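PDB 3H3E: metallo-beta-lactamase domain-containing protein from Thermotoga maritima, which is of unknown function but binds zinc in a metallo-beta-lactamase fold and is probably a metal-dependent hydrolase or transferase. Local coordinates for residues L190-A193 with E194-E198; R248-L251 with G252-D256. The protein carries 2 engineered substitutions. All blocks are in the same frame, centred on the assembly; numbering follows the deposited sequence.

In the fold
Contacts 1 and 2 come in series along the chain, and each lies where a helix ends and leads toward a strand. Contact 1 closes helix 185-193 ahead of strand 200-204; contact 2 joins helix 240-249 to strand 253-254. Both strands belong to the same mixed sheet, in which 200-204, 231-235 and 253-254 run parallel, with 253-254 outermost in the chain. The centres are 21 Å apart and the nearest atoms about 13 Å, so the two do not touch. Both are structural turns in the metallo-beta-lactamase fold, away from the zinc-binding histidines His69, His71 and His182.

Contact 1. Residues L190-A193 with E194-E198; sequences LDIA and ETFNE
The Phe196 ring meets the carbonyl of Ile192 at its edge, with Ile192 O lying in the ring plane and 3.6 Å from Phe196 CD2. The same edge carbon touches the Ile192 side chain, CD2 to Ile192 CG2 being 4.0 Å, so that residue supplies both a polar and an apolar neighbour to one side of the ring. Outside the segments, Phe131 packs edge-to-face with the phenyl group, and Leu133 and Leu174 touch both Ile192 and Phe196, which places the pair between the helix end and the sheet. The motif is the C-terminal turn of helix 185-193, where the final carbonyls are taken up by the residues that follow. Ile192 O is gripped twice: by Phe196 N at 2.9 Å, the donor standing nearly along the C=O axis, and by Thr195 N, which lies well above the carbonyl plane. The i+4 and i+3 bonds thus share one acceptor at the end of the helix; Phe196, with psi 129°, has left helical angles. Earlier in the turn, Glu194 N bonds Leu190 O at 3.0 Å, somewhat bent at the hydrogen. Asp191 O takes the Thr195 hydroxyl as well as a weak bond from Glu194 N: with Thr195 OG1 anti to its own carbonyl carbon (chi1 -62°), the hydroxyl swings back over the last turn. Two like charges, Asp191 OD1 and Glu194 OE1, lie 4.3 Å apart. A salt bridge from Arg139 to Asp191 OD1, with a long, weak ion pair to Glu194, probably offsets part of their repulsion. A water donates to both carboxylates, weakly to Asp191 and at 3.0 Å to Glu194 OE1. Thr195 OG1 stands 3.0 Å from Asp191 O, tilted 26° from the carbonyl plane.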
ATOM      1  N   LEU A 190       2.861  11.364  -9.057  1.00 16.47           N
ATOM      2  CA  LEU A 190       3.128  12.764  -9.316  1.00 12.69           C
ATOM      3  C   LEU A 190       3.570  13.464  -8.042  1.00 16.23           C
ATOM      4  O   LEU A 190       4.470  14.297  -8.065  1.00 20.13           O
ATOM      5  CB  LEU A 190       1.883  13.441  -9.885  1.00 21.22           C
ATOM      6  CG  LEU A 190       1.337  12.919 -11.217  1.00 20.93           C
ATOM      7  CD1 LEU A 190      -0.111  13.354 -11.435  1.00 13.56           C
ATOM      8  CD2 LEU A 190       2.213  13.405 -12.351  1.00 19.06           C
ATOM      9  N   ASP A 191       2.942  13.139  -6.919  1.00 19.01           N
ATOM     10  CA  ASP A 191       3.383  13.724  -5.659  1.00 15.40           C
ATOM     11  C   ASP A 191       4.837  13.349  -5.400  1.00 20.61           C
ATOM     12  O   ASP A 191       5.634  14.178  -4.979  1.00 27.41           O
ATOM     13  CB  ASP A 191       2.487  13.300  -4.497  1.00 17.29           C
ATOM     14  CG  ASP A 191       1.322  14.262  -4.270  1.00 33.85           C
ATOM     15  OD1 ASP A 191       0.919  14.955  -5.228  1.00 39.75           O
ATOM     16  OD2 ASP A 191       0.805  14.328  -3.130  1.00 36.18           O
ATOM     17  N   ILE A 192       5.177  12.093  -5.670  1.00 20.97           N
ATOM     18  CA  ILE A 192       6.541  11.601  -5.519  1.00 15.81           C
ATOM     19  C   ILE A 192       7.494  12.317  -6.480  1.00 20.32           C
ATOM     20  O   ILE A 192       8.525  12.832  -6.080  1.00 26.28           O
ATOM     21  CB  ILE A 192       6.568  10.094  -5.745  1.00  9.67           C
ATOM     22  CG1 ILE A 192       5.783   9.408  -4.629  1.00  8.14           C
ATOM     23  CG2 ILE A 192       7.969   9.589  -5.795  1.00 10.73           C
ATOM     24  CD1 ILE A 192       5.622   7.950  -4.826  1.00 12.80           C
ATOM     25  N   ALA A 193       7.110  12.361  -7.746  1.00 15.46           N
ATOM     26  CA  ALA A 193       7.806  13.112  -8.785  1.00 17.92           C
ATOM     27  C   ALA A 193       8.146  14.581  -8.451  1.00 27.50           C
ATOM     28  O   ALA A 193       9.167  15.114  -8.911  1.00 33.27           O
ATOM     29  CB  ALA A 193       6.985  13.061 -10.047  1.00 11.51           C
ATOM     30  N   GLU A 194       7.283  15.240  -7.680  1.00 24.62           N
ATOM     31  CA  GLU A 194       7.501  16.641  -7.309  1.00 19.71           C
ATOM     32  C   GLU A 194       8.448  16.782  -6.118  1.00 21.83           C
ATOM     33  O   GLU A 194       8.903  17.885  -5.823  1.00 22.47           O
ATOM     34  CB  GLU A 194       6.184  17.344  -6.968  1.00 15.30           C
ATOM     35  CG  GLU A 194       5.056  17.150  -7.966  1.00 26.83           C
ATOM     36  CD  GLU A 194       3.782  17.881  -7.556  1.00 36.60           C
ATOM     37  OE1 GLU A 194       3.596  18.124  -6.343  1.00 38.23           O
ATOM     38  OE2 GLU A 194       2.965  18.212  -8.445  1.00 39.17           O
ATOM     39  N   THR A 195       8.735  15.665  -5.448  1.00 22.29           N
ATOM     40  CA  THR A 195       9.445  15.657  -4.166  1.00 16.72           C
ATOM     41  C   THR A 195      10.863  15.105  -4.310  1.00 21.39           C
ATOM     42  O   THR A 195      11.799  15.573  -3.665  1.00 24.52           O
ATOM     43  CB  THR A 195       8.691  14.769  -3.131  1.00 30.76           C
ATOM     44  OG1 THR A 195       7.386  15.294  -2.884  1.00 31.44           O
ATOM     45  CG2 THR A 195       9.440  14.703  -1.817  1.00 40.29           C
ATOM     46  N   PHE A 196      11.005  14.078  -5.140  1.00 18.43           N
ATOM     47  CA  PHE A 196      12.288  13.431  -5.359  1.00 21.41           C
ATOM     48  C   PHE A 196      12.851  13.728  -6.752  1.00 26.60           C
ATOM     49  O   PHE A 196      12.165  13.559  -7.758  1.00 27.80           O
ATOM     50  CB  PHE A 196      12.163  11.919  -5.142  1.00 28.55           C
ATOM     51  CG  PHE A 196      11.759  11.538  -3.745  1.00 28.00           C
ATOM     52  CD1 PHE A 196      12.712  11.156  -2.815  1.00 25.99           C
ATOM     53  CD2 PHE A 196      10.432  11.573  -3.358  1.00 28.08           C
ATOM     54  CE1 PHE A 196      12.349  10.816  -1.523  1.00 25.93           C
ATOM     55  CE2 PHE A 196      10.061  11.235  -2.061  1.00 24.16           C
ATOM     56  CZ  PHE A 196      11.018  10.853  -1.148  1.00 25.65           C
ATOM     57  N   ASN A 197      14.103  14.175  -6.794  1.00 29.36           N
ATOM     58  CA  ASN A 197      14.806  14.383  -8.048  1.00 25.99           C
ATOM     59  C   ASN A 197      15.176  13.060  -8.722  1.00 25.95           C
ATOM     60  O   ASN A 197      15.770  13.051  -9.791  1.00 43.50           O
ATOM     61  CB  ASN A 197      16.066  15.207  -7.809  1.00 30.53           C
ATOM     62  CG  ASN A 197      16.586  15.861  -9.076  1.00 43.04           C
ATOM     63  OD1 ASN A 197      16.046  15.651 -10.162  1.00 44.46           O
ATOM     64  ND2 ASN A 197      17.639  16.667  -8.940  1.00 46.30           N
ATOM     65  N   GLU A 198      14.814  11.949  -8.095  1.00 16.87           N
ATOM     66  CA  GLU A 198      15.185  10.617  -8.570  1.00 24.44           C
ATOM     67  C   GLU A 198      14.115  10.033  -9.470  1.00 25.07           C
ATOM     68  O   GLU A 198      12.952  10.387  -9.372  1.00 34.10           O
ATOM     69  CB  GLU A 198      15.422   9.646  -7.398  1.00 30.86           C
ATOM     70  CG  GLU A 198      16.833   9.588  -6.839  1.00 33.23           C
ATOM     71  CD  GLU A 198      17.037  10.511  -5.648  1.00 54.63           C
ATOM     72  OE1 GLU A 198      16.033  10.996  -5.074  1.00 52.59           O
ATOM     73  OE2 GLU A 198      18.214  10.752  -5.286  1.00 69.50           O
TER
HETATM   74  O   HOH W   1       0.904  18.307  -4.975  1.00 21.06           O

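Contact 2. Residues R248-L251 with G252-D256; sequences REFL and GKIMD
Gly252 N stands 3.4 Å above one face of the Phe250 ring, displaced toward the rim; no hydrogen bond crosses between 248-251 and 252-256. The setting is the turn of a beta-alpha-beta unit, in which helix 240-249 gives way to strand 253-254, running parallel to strand 231-235. Phe250 is the first residue to leave helical backbone angles, and its psi of 131° sends the chain toward the sheet. With CG set anti to the backbone N (chi1 179°), its ring turns back against the main chain of Gly252. Having no side chain, Gly252 lets the ring lie directly against its main chain: Phe250 CE2 is 3.4 Å from Gly252 CA. At the ring edge the carbonyl of Lys253 arrives near the ring plane, Lys253 O standing 3.5 Å from Phe250 CE2.

Ile254 completes the contact from the strand. Its CG1 branch is the one that reaches Phe250, coming at the edge of the ring. The ring also touches Val221, Phe224 and Asn225 of helix 214-226 and Val232 of strand 231-235, so it packs between that helix and that strand. Asn225 also ties down the turn's main chain, taking Leu251 N on OD1 and giving ND2 to Glu249 O, while Lys253 bonds Glu230 and Val232, and Met255 bonds Val232, through their backbones. Along the Ile254 branch, the terminal CD1 lies 3.8 Å from Phe250 CB, and CG1 is 3.8 Å from Phe250 CD2.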
ATOM      1  N   ARG A 248      -0.934  -4.280 -21.931  1.00 47.10           N
ATOM      2  CA  ARG A 248      -1.010  -3.935 -23.350  1.00 45.72           C
ATOM      3  C   ARG A 248      -0.611  -2.496 -23.671  1.00 40.85           C
ATOM      4  O   ARG A 248      -0.454  -2.151 -24.839  1.00 50.51           O
ATOM      5  CB  ARG A 248      -2.404  -4.238 -23.931  1.00 54.33           C
ATOM      6  CG  ARG A 248      -3.369  -3.063 -23.869  1.00 65.06           C
ATOM      7  CD  ARG A 248      -4.446  -3.118 -24.951  1.00 72.34           C
ATOM      8  NE  ARG A 248      -5.415  -2.033 -24.789  1.00 79.93           N
ATOM      9  CZ  ARG A 248      -6.669  -2.193 -24.364  1.00 86.37           C
ATOM     10  NH1 ARG A 248      -7.127  -3.405 -24.070  1.00 88.13           N
ATOM     11  NH2 ARG A 248      -7.470  -1.140 -24.242  1.00 84.85           N
ATOM     12  N   GLU A 249      -0.448  -1.654 -22.655  1.00 34.66           N
ATOM     13  CA  GLU A 249      -0.147  -0.243 -22.902  1.00 30.15           C
ATOM     14  C   GLU A 249       1.060   0.301 -22.139  1.00 27.23           C
ATOM     15  O   GLU A 249       1.640   1.319 -22.512  1.00 25.09           O
ATOM     16  CB  GLU A 249      -1.376   0.611 -22.626  1.00 38.41           C
ATOM     17  CG  GLU A 249      -2.474   0.402 -23.649  1.00 51.32           C
ATOM     18  CD  GLU A 249      -3.630   1.348 -23.455  1.00 60.63           C
ATOM     19  OE1 GLU A 249      -3.503   2.262 -22.613  1.00 65.07           O
ATOM     20  OE2 GLU A 249      -4.662   1.180 -24.141  1.00 64.44           O
ATOM     21  N   PHE A 250       1.432  -0.373 -21.062  1.00 27.16           N
ATOM     22  CA  PHE A 250       2.585   0.034 -20.283  1.00 25.45           C
ATOM     23  C   PHE A 250       3.835  -0.367 -21.051  1.00 34.64           C
ATOM     24  O   PHE A 250       3.953  -1.500 -21.504  1.00 45.52           O
ATOM     25  CB  PHE A 250       2.544  -0.617 -18.902  1.00 17.98           C
ATOM     26  CG  PHE A 250       3.713  -0.272 -18.021  1.00 21.34           C
ATOM     27  CD1 PHE A 250       3.960   1.038 -17.647  1.00 18.15           C
ATOM     28  CD2 PHE A 250       4.545  -1.268 -17.534  1.00 22.84           C
ATOM     29  CE1 PHE A 250       5.019   1.354 -16.829  1.00 14.62           C
ATOM     30  CE2 PHE A 250       5.610  -0.960 -16.712  1.00 20.86           C
ATOM     31  CZ  PHE A 250       5.847   0.355 -16.363  1.00 21.34           C
ATOM     32  N   LEU A 251       4.756   0.578 -21.200  1.00 33.12           N
ATOM     33  CA  LEU A 251       5.967   0.394 -21.989  1.00 28.33           C
ATOM     34  C   LEU A 251       7.031  -0.450 -21.290  1.00 39.13           C
ATOM     35  O   LEU A 251       8.002  -0.876 -21.908  1.00 50.10           O
ATOM     36  CB  LEU A 251       6.547   1.760 -22.346  1.00 26.99           C
ATOM     37  CG  LEU A 251       5.679   2.603 -23.280  1.00 24.09           C
ATOM     38  CD1 LEU A 251       6.340   3.907 -23.585  1.00 18.15           C
ATOM     39  CD2 LEU A 251       5.395   1.853 -24.556  1.00 18.71           C
ATOM     40  N   GLY A 252       6.844  -0.699 -20.002  1.00 40.90           N
ATOM     41  CA  GLY A 252       7.809  -1.467 -19.240  1.00 35.18           C
ATOM     42  C   GLY A 252       7.338  -2.872 -18.922  1.00 31.04           C
ATOM     43  O   GLY A 252       6.481  -3.433 -19.614  1.00 35.47           O
ATOM     44  N   LYS A 253       7.905  -3.440 -17.866  1.00 25.94           N
ATOM     45  CA  LYS A 253       7.597  -4.807 -17.469  1.00 28.86           C
ATOM     46  C   LYS A 253       6.519  -4.837 -16.390  1.00 28.28           C
ATOM     47  O   LYS A 253       6.569  -4.069 -15.433  1.00 28.36           O
ATOM     48  CB  LYS A 253       8.866  -5.509 -16.974  1.00 31.22           C
ATOM     49  CG  LYS A 253       8.632  -6.834 -16.277  1.00 39.79           C
ATOM     50  CD  LYS A 253       9.948  -7.504 -15.907  1.00 48.78           C
ATOM     51  CE  LYS A 253       9.844  -9.014 -16.046  1.00 56.94           C
ATOM     52  NZ  LYS A 253       9.392  -9.416 -17.416  1.00 59.77           N
ATOM     53  N   ILE A 254       5.530  -5.707 -16.570  1.00 29.25           N
ATOM     54  CA  ILE A 254       4.549  -5.967 -15.533  1.00 28.13           C
ATOM     55  C   ILE A 254       4.800  -7.351 -14.966  1.00 31.24           C
ATOM     56  O   ILE A 254       4.962  -8.312 -15.713  1.00 35.42           O
ATOM     57  CB  ILE A 254       3.107  -5.898 -16.058  1.00 27.56           C
ATOM     58  CG1 ILE A 254       2.764  -4.475 -16.499  1.00 33.05           C
ATOM     59  CG2 ILE A 254       2.137  -6.361 -14.988  1.00 16.95           C
ATOM     60  CD1 ILE A 254       3.208  -4.171 -17.901  1.00 44.40           C
HETATM   61  N   MSE A 255       4.845  -7.443 -13.644  1.00 31.62           N
HETATM   62  CA  MSE A 255       5.066  -8.713 -12.961  1.00 32.34           C
HETATM   63  C   MSE A 255       3.787  -9.175 -12.258  1.00 36.07           C
HETATM   64  O   MSE A 255       2.980  -8.356 -11.840  1.00 39.27           O
HETATM   65  CB  MSE A 255       6.225  -8.582 -11.966  1.00 26.08           C
HETATM   66  CG  MSE A 255       7.459  -7.930 -12.567  1.00 26.83           C
HETATM   67 SE   MSE A 255       8.905  -8.156 -11.549  1.00 31.59          SE
HETATM   68  CE  MSE A 255       8.885  -9.926 -11.448  1.00 18.60           C
ATOM     69  N   ASP A 256       3.584 -10.484 -12.149  1.00 41.44           N
ATOM     70  CA  ASP A 256       2.391 -10.988 -11.483  1.00 41.90           C
ATOM     71  C   ASP A 256       2.591 -10.985  -9.975  1.00 39.44           C
ATOM     72  O   ASP A 256       3.633 -11.404  -9.478  1.00 43.71           O
ATOM     73  CB  ASP A 256       2.020 -12.381 -11.990  1.00 53.21           C
ATOM     74  CG  ASP A 256       1.503 -12.363 -13.426  1.00 65.89           C
ATOM     75  OD1 ASP A 256       0.872 -11.359 -13.833  1.00 68.56           O
ATOM     76  OD2 ASP A 256       1.726 -13.355 -14.152  1.00 69.19           O
TER